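Local coordinates for protein cellulase (Bacillus sp. BG-CS10, PDB 5E09) that probably hydrolyses internal beta-1,4-glucosidic bonds of cellulose with a family 5 catalytic barrel that carries carbohydrate-binding modules, at residues A341-N346 and Q359-H364; G367-G372 and Q418-A423; Y74-D79 and W128-E133. All coordinates share one frame; numbering follows the deposited sequence.

Interaction 1 of 3, residues A341-N346 and Q359-H364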
loop_
_atom_site.group_PDB
_atom_site.type_symbol
_atom_site.label_atom_id
_atom_site.label_comp_id
_atom_site.label_asym_id
_atom_site.label_seq_id
_atom_site.Cartn_x
_atom_site.Cartn_y
_atom_site.Cartn_z
ATOM N N ALA A 341 -5.314 19.961 2.514
ATOM C CA ALA A 341 -5.785 20.395 1.213
ATOM C C ALA A 341 -4.981 19.672 0.140
ATOM O O ALA A 341 -3.813 19.322 0.344
ATOM C CB ALA A 341 -5.662 21.901 1.059
ATOM N N THR A 342 -5.619 19.426 -0.995
ATOM C CA THR A 342 -4.935 18.827 -2.124
ATOM C C THR A 342 -5.279 19.661 -3.348
ATOM O O THR A 342 -5.885 20.725 -3.222
ATOM C CB THR A 342 -5.336 17.346 -2.330
ATOM O OG1 THR A 342 -6.736 17.258 -2.625
ATOM C CG2 THR A 342 -5.050 16.525 -1.080
ATOM N N ALA A 343 -4.886 19.190 -4.523
ATOM C CA ALA A 343 -5.274 19.832 -5.771
ATOM C C ALA A 343 -5.531 18.762 -6.829
ATOM O O ALA A 343 -5.204 17.595 -6.624
ATOM C CB ALA A 343 -4.203 20.806 -6.231
ATOM N N GLU A 344 -6.112 19.162 -7.958
ATOM C CA GLU A 344 -6.458 18.229 -9.026
ATOM C C GLU A 344 -5.230 17.498 -9.567
ATOM O O GLU A 344 -5.348 16.434 -10.170
ATOM C CB GLU A 344 -7.169 18.962 -10.164
ATOM C CG GLU A 344 -6.344 20.078 -10.782
ATOM C CD GLU A 344 -7.084 20.817 -11.882
ATOM O OE1 GLU A 344 -8.060 20.255 -12.428
ATOM O OE2 GLU A 344 -6.690 21.963 -12.197
ATOM N N SER A 345 -4.057 18.072 -9.333
ATOM C CA SER A 345 -2.801 17.509 -9.800
ATOM C C SER A 345 -1.645 18.094 -8.989
ATOM O O SER A 345 -1.762 19.194 -8.441
ATOM C CB SER A 345 -2.615 17.796 -11.291
ATOM O OG SER A 345 -1.275 17.575 -11.691
ATOM N N ASN A 346 -0.538 17.364 -8.896
ATOM C CA ASN A 346 0.649 17.904 -8.243
ATOM C C ASN A 346 1.616 18.425 -9.298
ATOM O O ASN A 346 2.762 18.754 -9.004
ATOM C CB ASN A 346 1.328 16.851 -7.363
ATOM C CG ASN A 346 2.108 15.830 -8.170
ATOM O OD1 ASN A 346 1.627 15.326 -9.182
ATOM N ND2 ASN A 346 3.317 15.528 -7.730
ATOM N N GLN A 359 -2.099 30.464 -15.545
ATOM C CA GLN A 359 -2.589 29.087 -15.476
ATOM C C GLN A 359 -3.423 28.836 -14.231
ATOM O O GLN A 359 -2.999 29.144 -13.120
ATOM C CB GLN A 359 -1.425 28.092 -15.522
ATOM C CG GLN A 359 -0.608 28.144 -16.803
ATOM C CD GLN A 359 -0.464 26.786 -17.459
ATOM O OE1 GLN A 359 -0.639 25.747 -16.815
ATOM N NE2 GLN A 359 -0.151 26.784 -18.751
ATOM N N ASP A 360 -4.609 28.269 -14.427
ATOM C CA ASP A 360 -5.513 27.967 -13.322
ATOM C C ASP A 360 -5.291 26.553 -12.796
ATOM O O ASP A 360 -4.871 25.664 -13.539
ATOM C CB ASP A 360 -6.970 28.141 -13.757
ATOM C CG ASP A 360 -7.398 29.599 -13.799
ATOM O OD1 ASP A 360 -6.516 30.484 -13.756
ATOM O OD2 ASP A 360 -8.617 29.862 -13.880
ATOM N N ILE A 361 -5.580 26.363 -11.511
ATOM C CA ILE A 361 -5.344 25.108 -10.802
ATOM C C ILE A 361 -6.431 24.894 -9.760
ATOM O O ILE A 361 -6.606 25.714 -8.860
ATOM C CB ILE A 361 -3.977 25.085 -10.077
ATOM C CG1 ILE A 361 -2.824 25.340 -11.047
ATOM C CG2 ILE A 361 -3.784 23.762 -9.353
ATOM C CD1 ILE A 361 -1.593 25.887 -10.372
ATOM N N GLN A 362 -7.151 23.785 -9.872
ATOM C CA GLN A 362 -8.244 23.509 -8.951
ATOM C C GLN A 362 -7.707 22.933 -7.644
ATOM O O GLN A 362 -7.086 21.872 -7.624
ATOM C CB GLN A 362 -9.257 22.555 -9.597
ATOM C CG GLN A 362 -10.430 22.178 -8.706
ATOM C CD GLN A 362 -11.343 23.354 -8.407
ATOM O OE1 GLN A 362 -11.621 23.653 -7.244
ATOM N NE2 GLN A 362 -11.820 24.024 -9.458
ATOM N N LEU A 363 -7.935 23.659 -6.557
ATOM C CA LEU A 363 -7.570 23.202 -5.227
ATOM C C LEU A 363 -8.724 22.419 -4.609
ATOM O O LEU A 363 -9.886 22.684 -4.909
ATOM C CB LEU A 363 -7.205 24.394 -4.338
ATOM C CG LEU A 363 -5.736 24.746 -4.098
ATOM C CD1 LEU A 363 -4.889 24.578 -5.358
ATOM C CD2 LEU A 363 -5.642 26.176 -3.561
ATOM N N HIS A 364 -8.398 21.443 -3.767
ATOM C CA HIS A 364 -9.389 20.782 -2.924
ATOM C C HIS A 364 -9.045 21.119 -1.489
ATOM O O HIS A 364 -8.203 20.463 -0.884
ATOM C CB HIS A 364 -9.396 19.261 -3.112
ATOM C CG HIS A 364 -9.465 18.821 -4.539
ATOM N ND1 HIS A 364 -10.398 19.314 -5.430
ATOM C CD2 HIS A 364 -8.732 17.916 -5.229
ATOM C CE1 HIS A 364 -10.224 18.743 -6.605
ATOM N NE2 HIS A 364 -9.220 17.887 -6.511
#
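The amide of His364 gives the shortest polar bond of this contact, its N 2.7 Å from Thr342 O. Thr342 N answers with a bond to His364 O, which makes Thr342 and His364 a hydrogen-bonded antiparallel pair; Ala343 and Leu363 follow as a non-hydrogen-bonded pair. Strand 342-343 is the outer strand of a four-stranded antiparallel sheet, with 359-364 next to it. The sheet belongs to the X2 carbohydrate-binding module, whose membership of the E-set clan is consistent with an immunoglobulin-like beta sandwich. On the face of Thr342 and His364, the threonine hydroxyl lies at the edge of the imidazole, in its plane, with OG1 3.3 Å from His364 CD2. The other face is apolar: Ala343 CB rests 3.9 Å from Leu363 CD1, and Phe427 of strand 425-432 packs against Ala343 and Ile361. A small methyl suits this buried site between Leu363, Ile361 and Phe427. At Glu344 the strand ends, yet the pairing goes on for one residue: Glu344 N binds Gln362 O at 2.9 Å, but the return bond comes from the side chain. CG stands between the backbone N and carbonyl carbon (chi1 59°); the rest of the chain is extended and runs across Gln362, where OE2 accepts from Gln362 N at 3.0 Å. The bond is nearly straight, 172° at the hydrogen, but meets the carboxylate from above its plane. One glutamate therefore serves both the N-H and the C=O of Gln362, its carboxylate taking the place that Glu344 O would have in a regular hydrogen-bonded pair.

Interaction 2 of 3, residues G367-G372 and Q418-A423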
loop_
_atom_site.group_PDB
_atom_site.type_symbol
_atom_site.label_atom_id
_atom_site.label_comp_id
_atom_site.label_asym_id
_atom_site.label_seq_id
_atom_site.Cartn_x
_atom_site.Cartn_y
_atom_site.Cartn_z
ATOM N N GLY A 367 -11.798 21.908 3.767
ATOM C CA GLY A 367 -12.058 22.645 4.991
ATOM C C GLY A 367 -10.901 23.511 5.463
ATOM O O GLY A 367 -11.009 24.198 6.477
ATOM N N ASN A 368 -9.790 23.480 4.734
ATOM C CA ASN A 368 -8.639 24.309 5.074
ATOM C C ASN A 368 -8.636 25.598 4.274
ATOM O O ASN A 368 -9.507 25.818 3.434
ATOM C CB ASN A 368 -7.332 23.549 4.840
ATOM C CG ASN A 368 -7.173 22.367 5.769
ATOM O OD1 ASN A 368 -7.604 22.413 6.920
ATOM N ND2 ASN A 368 -6.555 21.294 5.271
ATOM N N GLU A 369 -7.648 26.447 4.539
ATOM C CA GLU A 369 -7.506 27.717 3.839
ATOM C C GLU A 369 -6.076 27.896 3.341
ATOM O O GLU A 369 -5.126 27.594 4.060
ATOM C CB GLU A 369 -7.885 28.884 4.759
ATOM C CG GLU A 369 -9.273 28.791 5.387
ATOM C CD GLU A 369 -10.395 29.048 4.395
ATOM O OE1 GLU A 369 -10.112 29.433 3.239
ATOM O OE2 GLU A 369 -11.566 28.843 4.771
ATOM N N LEU A 370 -5.929 28.378 2.110
ATOM C CA LEU A 370 -4.619 28.729 1.580
ATOM C C LEU A 370 -4.103 29.962 2.309
ATOM O O LEU A 370 -4.855 30.923 2.505
ATOM C CB LEU A 370 -4.692 28.997 0.078
ATOM C CG LEU A 370 -3.372 29.336 -0.616
ATOM C CD1 LEU A 370 -2.500 28.094 -0.768
ATOM C CD2 LEU A 370 -3.623 29.998 -1.965
ATOM N N THR A 371 -2.835 29.940 2.717
ATOM C CA THR A 371 -2.247 31.088 3.406
ATOM C C THR A 371 -1.029 31.676 2.684
ATOM O O THR A 371 -0.607 32.789 2.993
ATOM C CB THR A 371 -1.832 30.732 4.840
ATOM O OG1 THR A 371 -0.860 29.682 4.814
ATOM C CG2 THR A 371 -3.042 30.293 5.647
ATOM N N GLY A 372 -0.463 30.931 1.738
ATOM C CA GLY A 372 0.653 31.430 0.952
ATOM C C GLY A 372 1.247 30.430 -0.031
ATOM O O GLY A 372 0.900 29.248 -0.021
ATOM N N GLN A 418 0.873 26.528 0.973
ATOM C CA GLN A 418 0.788 26.467 2.422
ATOM C C GLN A 418 -0.632 26.752 2.874
ATOM O O GLN A 418 -1.333 27.569 2.281
ATOM C CB GLN A 418 1.750 27.466 3.055
ATOM C CG GLN A 418 3.164 27.387 2.515
ATOM C CD GLN A 418 4.037 28.536 2.994
ATOM O OE1 GLN A 418 3.680 29.710 2.851
ATOM N NE2 GLN A 418 5.186 28.200 3.571
ATOM N N PHE A 419 -1.050 26.078 3.935
ATOM C CA PHE A 419 -2.432 26.143 4.380
ATOM C C PHE A 419 -2.498 26.368 5.882
ATOM O O PHE A 419 -1.527 26.110 6.596
ATOM C CB PHE A 419 -3.180 24.860 3.987
ATOM C CG PHE A 419 -3.209 24.613 2.505
ATOM C CD1 PHE A 419 -2.202 23.889 1.889
ATOM C CD2 PHE A 419 -4.229 25.133 1.723
ATOM C CE1 PHE A 419 -2.222 23.681 0.520
ATOM C CE2 PHE A 419 -4.247 24.931 0.352
ATOM C CZ PHE A 419 -3.248 24.204 -0.247
ATOM N N ASN A 420 -3.639 26.854 6.360
ATOM C CA ASN A 420 -3.787 27.138 7.781
ATOM C C ASN A 420 -3.681 25.863 8.606
ATOM O O ASN A 420 -3.297 25.900 9.774
ATOM C CB ASN A 420 -5.110 27.862 8.069
ATOM C CG ASN A 420 -6.325 27.109 7.570
ATOM O OD1 ASN A 420 -6.215 26.194 6.754
ATOM N ND2 ASN A 420 -7.502 27.505 8.050
ATOM N N SER A 421 -4.006 24.734 7.981
ATOM C CA SER A 421 -3.853 23.433 8.617
ATOM C C SER A 421 -3.502 22.369 7.581
ATOM O O SER A 421 -3.867 22.491 6.410
ATOM C CB SER A 421 -5.130 23.048 9.365
ATOM O OG SER A 421 -4.883 22.000 10.286
ATOM N N GLY A 422 -2.787 21.333 8.017
ATOM C CA GLY A 422 -2.467 20.203 7.162
ATOM C C GLY A 422 -1.092 20.291 6.537
ATOM O O GLY A 422 -0.325 21.207 6.827
ATOM N N ALA A 423 -0.776 19.332 5.674
ATOM C CA ALA A 423 0.517 19.320 5.000
ATOM C C ALA A 423 0.543 20.321 3.857
ATOM O O ALA A 423 -0.501 20.684 3.302
ATOM C CB ALA A 423 0.840 17.922 4.482
#
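Leu370 and Phe419 pair next to a classic beta bulge, in which Thr371 and Gly372 of strand 370-375 both stand opposite Gln418 of strand 410-419; the two strands are neighbours in the five-stranded sheet of the X2 module. Though the side chains of the pair diverge, Leu370 CD1 comes back over one face of the phenyl ring, 4.2 Å from its centroid, a CH-pi contact. The leucine's CG is anti to the backbone N, and chi2 of 74° then turns CD1 over the ring. Glu369 O comes to the ring's edge, near its plane, and Ala341 and Leu365 also touch this buried aromatic. At the bulge, Gln418 O takes a nearly straight bond from Thr371 N at 2.8 Å and a weak one from Thr371 OG1, so the threonine's hydroxyl as well as its amide serves the carbonyl. Gly372 O closes the bulge by accepting from Gln418 N. Beyond the strands, the amide of Asn420 lies obliquely across Glu369, its plane 67° from the carboxylate, while ND2 lies beside the glutamate's CG. Asn420 grips Glu369 twice: its N binds Glu369 O at 2.8 Å, and its OD1 accepts from Glu369 N at 2.7 Å, with the donor 48° out of the amide plane.

Interaction 3 of 3, residues Y74-D79 and W128-E133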
loop_
_atom_site.group_PDB
_atom_site.type_symbol
_atom_site.label_atom_id
_atom_site.label_comp_id
_atom_site.label_asym_id
_atom_site.label_seq_id
_atom_site.Cartn_x
_atom_site.Cartn_y
_atom_site.Cartn_z
ATOM N N TYR A 74 7.542 -29.919 17.265
ATOM C CA TYR A 74 7.696 -28.821 16.316
ATOM C C TYR A 74 8.417 -27.640 16.951
ATOM O O TYR A 74 8.038 -26.486 16.735
ATOM C CB TYR A 74 6.338 -28.369 15.792
ATOM C CG TYR A 74 5.580 -29.418 15.023
ATOM C CD1 TYR A 74 5.939 -29.744 13.723
ATOM C CD2 TYR A 74 4.493 -30.069 15.587
ATOM C CE1 TYR A 74 5.241 -30.697 13.007
ATOM C CE2 TYR A 74 3.789 -31.027 14.877
ATOM C CZ TYR A 74 4.169 -31.335 13.588
ATOM O OH TYR A 74 3.477 -32.280 12.872
ATOM N N THR A 75 9.442 -27.936 17.745
ATOM C CA THR A 75 10.130 -26.904 18.504
ATOM C C THR A 75 10.707 -25.845 17.574
ATOM O O THR A 75 11.272 -26.158 16.524
ATOM C CB THR A 75 11.253 -27.491 19.376
ATOM O OG1 THR A 75 10.752 -28.615 20.112
ATOM C CG2 THR A 75 11.785 -26.439 20.350
ATOM N N ILE A 76 10.528 -24.590 17.968
ATOM C CA ILE A 76 11.022 -23.440 17.228
ATOM C C ILE A 76 12.514 -23.240 17.477
ATOM O O ILE A 76 12.955 -23.255 18.626
ATOM C CB ILE A 76 10.254 -22.165 17.638
ATOM C CG1 ILE A 76 8.754 -22.340 17.374
ATOM C CG2 ILE A 76 10.813 -20.940 16.927
ATOM C CD1 ILE A 76 7.883 -21.330 18.096
ATOM N N ASN A 77 13.281 -23.057 16.404
ATOM C CA ASN A 77 14.715 -22.774 16.498
ATOM C C ASN A 77 15.008 -21.646 17.488
ATOM O O ASN A 77 14.477 -20.540 17.361
ATOM C CB ASN A 77 15.270 -22.424 15.118
ATOM C CG ASN A 77 16.754 -22.118 15.144
ATOM O OD1 ASN A 77 17.165 -21.005 15.487
ATOM N ND2 ASN A 77 17.569 -23.100 14.766
ATOM N N GLU A 78 15.855 -21.929 18.473
ATOM C CA GLU A 78 16.040 -21.023 19.602
ATOM C C GLU A 78 16.714 -19.703 19.223
ATOM O O GLU A 78 16.435 -18.669 19.830
ATOM C CB GLU A 78 16.834 -21.719 20.713
ATOM C CG GLU A 78 16.977 -20.905 22.000
ATOM C CD GLU A 78 15.638 -20.477 22.597
ATOM O OE1 GLU A 78 14.627 -21.194 22.411
ATOM O OE2 GLU A 78 15.596 -19.410 23.249
ATOM N N ASP A 79 17.591 -19.733 18.223
ATOM C CA ASP A 79 18.250 -18.514 17.753
ATOM C C ASP A 79 17.223 -17.540 17.181
ATOM O O ASP A 79 17.076 -16.407 17.657
ATOM C CB ASP A 79 19.314 -18.839 16.698
ATOM C CG ASP A 79 20.617 -19.332 17.309
ATOM O OD1 ASP A 79 21.003 -18.826 18.386
ATOM O OD2 ASP A 79 21.261 -20.220 16.705
ATOM N N TRP A 128 1.281 -22.037 18.829
ATOM C CA TRP A 128 0.710 -21.078 19.769
ATOM C C TRP A 128 0.937 -21.482 21.227
ATOM O O TRP A 128 0.851 -20.639 22.118
ATOM C CB TRP A 128 -0.776 -20.848 19.482
ATOM C CG TRP A 128 -0.955 -19.830 18.397
ATOM C CD1 TRP A 128 -1.521 -20.019 17.165
ATOM C CD2 TRP A 128 -0.507 -18.460 18.431
ATOM N NE1 TRP A 128 -1.473 -18.848 16.443
ATOM C CE2 TRP A 128 -0.865 -17.894 17.186
ATOM C CE3 TRP A 128 0.137 -17.680 19.389
ATOM C CZ2 TRP A 128 -0.581 -16.550 16.895
ATOM C CZ3 TRP A 128 0.412 -16.350 19.087
ATOM C CH2 TRP A 128 0.050 -15.800 17.848
ATOM N N GLU A 129 1.265 -22.749 21.470
ATOM C CA GLU A 129 1.684 -23.161 22.807
ATOM C C GLU A 129 3.064 -22.590 23.128
ATOM O O GLU A 129 3.255 -21.973 24.183
ATOM C CB GLU A 129 1.693 -24.681 22.935
ATOM C CG GLU A 129 0.335 -25.286 23.255
ATOM C CD GLU A 129 0.323 -26.804 23.151
ATOM O OE1 GLU A 129 1.346 -27.383 22.725
ATOM O OE2 GLU A 129 -0.714 -27.416 23.495
ATOM N N GLN A 130 4.023 -22.776 22.220
ATOM C CA GLN A 130 5.364 -22.226 22.443
ATOM C C GLN A 130 5.343 -20.693 22.551
ATOM O O GLN A 130 6.023 -20.116 23.405
ATOM C CB GLN A 130 6.323 -22.654 21.336
ATOM C CG GLN A 130 6.597 -24.135 21.290
ATOM C CD GLN A 130 7.433 -24.529 20.091
ATOM O OE1 GLN A 130 8.643 -24.320 20.072
ATOM N NE2 GLN A 130 6.791 -25.101 19.082
ATOM N N LEU A 131 4.555 -20.043 21.698
ATOM C CA LEU A 131 4.437 -18.585 21.732
ATOM C C LEU A 131 3.759 -18.114 23.017
ATOM O O LEU A 131 4.192 -17.131 23.620
ATOM C CB LEU A 131 3.667 -18.063 20.514
ATOM C CG LEU A 131 4.311 -18.325 19.149
ATOM C CD1 LEU A 131 3.419 -17.867 18.019
ATOM C CD2 LEU A 131 5.647 -17.644 19.058
ATOM N N SER A 132 2.695 -18.807 23.426
ATOM C CA SER A 132 2.010 -18.493 24.683
ATOM C C SER A 132 2.961 -18.583 25.860
ATOM O O SER A 132 2.976 -17.709 26.722
ATOM C CB SER A 132 0.827 -19.434 24.921
ATOM O OG SER A 132 -0.290 -19.052 24.142
ATOM N N GLU A 133 3.760 -19.645 25.888
ATOM C CA GLU A 133 4.667 -19.868 27.008
ATOM C C GLU A 133 5.811 -18.864 27.048
ATOM O O GLU A 133 6.128 -18.338 28.117
ATOM C CB GLU A 133 5.236 -21.289 26.980
ATOM C CG GLU A 133 4.785 -22.106 28.183
ATOM C CD GLU A 133 5.537 -21.723 29.451
ATOM O OE1 GLU A 133 6.781 -21.638 29.392
ATOM O OE2 GLU A 133 4.889 -21.488 30.497
#
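The side-chain amide of Gln130 meets residues 74-76 with two partners in its plane and Ile76 CD1 over one face, 3.8 Å from Gln130 CD. OE1 accepts from Ile76 N at 2.8 Å, on a lone pair, while NE2 donates to Tyr74 O at 3.0 Å, that oxygen only 9° out of the amide plane. Glutamine suits the place because one amide offers an acceptor and a donor side by side, matching an N-H and a C=O two residues apart in the loop, where Thr75 and Asn77 are paired by backbone bonds with Gly69 and Gln67. Its chain, extended beyond CG (chi2 174°), carries CD out from the helix. The Ile76 side chain runs antiparallel alongside it, CG1 lying 3.3 Å from Gln130 OE1. NE2 also donates to Ala126 O; with the bonds to Tyr74 O and from Ile76 N, this holds the rotation of the amide. One turn earlier along the helix from Leu131, the indole of Trp128 has Leu131 CD1 on one face, 3.5 Å above the plane; Phe174 and Tyr124 meet it edge-to-face. Phe81 of helix 78-93, which Asn77 N-caps, packs on Ile76 and Leu131. Trp128 faces the barrel and bonds through NE1 to Ser146 O after strand 142-145, whereas Gln130 meets the loop before helix 78-93; the contact thus lies between successive segments of the helical layer round the TIM barrel.

From the N terminus, interaction 3 comes first: it closes a loop of 48 residues, mostly helical and including strand 97-100, and ties helix 117-134 to the entry of helix 78-93 in the catalytic barrel. Interaction 1 then closes a short loop of 12 residues that contains strand 347-351, and interaction 2 a longer one of 45 residues. The three follow in series, none nested or crossed. Interactions 1 and 2 share the X2 module, their centres about 13 Å apart, belong to its two different sheets, and touch where Ala341 meets Asn368 and Phe419. Interaction 3 lies across the chain's centre, its centre more than 50 Å from the centres of both.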